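Local atomic coordinates of mRNA export factor MEX67 (Candida albicans, PDB entry 1Q40), a protein that probably takes part in exporting mRNA from the nucleus, contributing here an NTF2-like domain that pairs with a second protein chain. Residues B[81-85]-B[86-90]. Residues are numbered along the deposited sequence; the frame is centred on the assembly and turned at random.
Sequences TRVSS and IKARM
Val83 meets Ala88 and Arg89 where a surface loop of the NTF2-like domain turns into the short helix 86-91, an N-capped helix start with Ser85 as N-cap. Val83 swings CG1 away from its own amide nitrogen, which brings that methyl against the first turn, and CG1 lies 3.4 Å from Ala88 CB, tighter than usual for two carbons. The carbonyl of the same residue serves Arg89: NH1 donates to Val83 O over 2.8 Å, approaching nearly in line with the C=O bond, while the oxygen sits 17° out of the guanidinium plane. The bend at chi3 (80°) turns the guanidinium toward Val83 O. Earlier along the arginine chain, CD passes the Ser84 carbonyl, 3.7 Å from Ser84 O. NH1 also has a weak bond to Leu80 O, and NH2 is hydrogen-bonded to side chains of the partner protein chain, so one guanidinium links loop, helix and heterodimer neighbour. Ser85 closes the segment with two grips on the helix. Its backbone O accepts the first backbone bond of the helix, 3.0 Å from Arg89 N to Ser85 O. The side-chain hydroxyl takes up a first-turn amide: Ala88 N reaches Ser85 OG at 3.2 Å, with an N-H...O angle of 162°.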
loop_
_atom_site.group_PDB
_atom_site.type_symbol
_atom_site.label_atom_id
_atom_site.label_comp_id
_atom_site.label_asym_id
_atom_site.label_seq_id
_atom_site.Cartn_x
_atom_site.Cartn_y
_atom_site.Cartn_z
ATOM N N THR B 81 3.907 6.418 10.600
ATOM C CA THR B 81 3.618 5.891 11.950
ATOM C C THR B 81 4.835 5.965 12.870
ATOM O O THR B 81 4.701 5.774 14.073
ATOM C CB THR B 81 3.157 4.417 11.933
ATOM O OG1 THR B 81 4.241 3.574 11.501
ATOM C CG2 THR B 81 2.022 4.185 10.941
ATOM N N ARG B 82 6.010 6.199 12.298
ATOM C CA ARG B 82 7.286 6.121 13.022
ATOM C C ARG B 82 8.041 7.459 13.120
ATOM O O ARG B 82 9.046 7.556 13.835
ATOM C CB ARG B 82 8.183 5.091 12.343
ATOM C CG ARG B 82 7.628 3.667 12.363
ATOM C CD ARG B 82 7.744 2.985 13.708
ATOM N NE ARG B 82 7.149 1.650 13.732
ATOM C CZ ARG B 82 7.179 0.853 14.796
ATOM N NH1 ARG B 82 7.802 1.231 15.897
ATOM N NH2 ARG B 82 6.595 -0.332 14.759
ATOM N N VAL B 83 7.548 8.457 12.387
ATOM C CA VAL B 83 8.106 9.810 12.337
ATOM C C VAL B 83 7.025 10.755 12.873
ATOM O O VAL B 83 5.965 10.876 12.255
ATOM C CB VAL B 83 8.430 10.217 10.867
ATOM C CG1 VAL B 83 9.245 11.497 10.809
ATOM C CG2 VAL B 83 9.173 9.113 10.147
ATOM N N SER B 84 7.274 11.419 13.994
ATOM C CA SER B 84 6.239 12.247 14.638
ATOM C C SER B 84 6.442 13.765 14.517
ATOM O O SER B 84 5.455 14.512 14.465
ATOM C CB SER B 84 6.066 11.838 16.113
ATOM O OG SER B 84 6.707 12.737 17.001
ATOM N N SER B 85 7.694 14.226 14.473
ATOM C CA SER B 85 7.955 15.666 14.386
ATOM C C SER B 85 7.631 16.180 12.986
ATOM O O SER B 85 7.914 15.514 11.987
ATOM C CB SER B 85 9.395 16.025 14.797
ATOM O OG SER B 85 10.316 16.038 13.709
ATOM N N ILE B 86 7.035 17.366 12.928
ATOM C CA ILE B 86 6.631 17.971 11.662
ATOM C C ILE B 86 7.841 18.224 10.775
ATOM O O ILE B 86 7.766 18.051 9.563
ATOM C CB ILE B 86 5.858 19.293 11.915
ATOM C CG1 ILE B 86 4.519 19.001 12.598
ATOM C CG2 ILE B 86 5.628 20.062 10.615
ATOM C CD1 ILE B 86 3.906 20.212 13.327
ATOM N N LYS B 87 8.956 18.625 11.380
ATOM C CA LYS B 87 10.172 18.895 10.626
ATOM C C LYS B 87 10.611 17.666 9.846
ATOM O O LYS B 87 10.901 17.758 8.665
ATOM C CB LYS B 87 11.309 19.351 11.548
ATOM C CG LYS B 87 12.514 19.924 10.802
ATOM C CD LYS B 87 13.750 20.050 11.708
ATOM C CE LYS B 87 15.048 19.768 10.951
ATOM N NZ LYS B 87 15.063 18.424 10.284
ATOM N N ALA B 88 10.662 16.522 10.522
ATOM C CA ALA B 88 11.111 15.282 9.897
ATOM C C ALA B 88 10.098 14.787 8.859
ATOM O O ALA B 88 10.484 14.278 7.811
ATOM C CB ALA B 88 11.357 14.216 10.961
ATOM N N ARG B 89 8.812 14.942 9.151
ATOM C CA ARG B 89 7.752 14.521 8.225
ATOM C C ARG B 89 7.848 15.257 6.888
ATOM O O ARG B 89 7.721 14.647 5.828
ATOM C CB ARG B 89 6.371 14.712 8.859
ATOM C CG ARG B 89 6.108 13.721 9.991
ATOM C CD ARG B 89 4.920 14.062 10.857
ATOM N NE ARG B 89 3.646 13.669 10.248
ATOM C CZ ARG B 89 2.969 12.551 10.518
ATOM N NH1 ARG B 89 3.451 11.631 11.340
ATOM N NH2 ARG B 89 1.808 12.330 9.915
HETATM N N MSE B 90 8.139 16.553 6.929
HETATM C CA MSE B 90 8.216 17.334 5.701
HETATM C C MSE B 90 9.587 17.221 5.023
HETATM O O MSE B 90 9.669 17.311 3.806
HETATM C CB MSE B 90 7.829 18.783 5.970
HETATM C CG MSE B 90 6.364 18.957 6.460
HETATM SE SE MSE B 90 4.985 17.831 5.612
HETATM C CE MSE B 90 4.897 18.738 3.907
#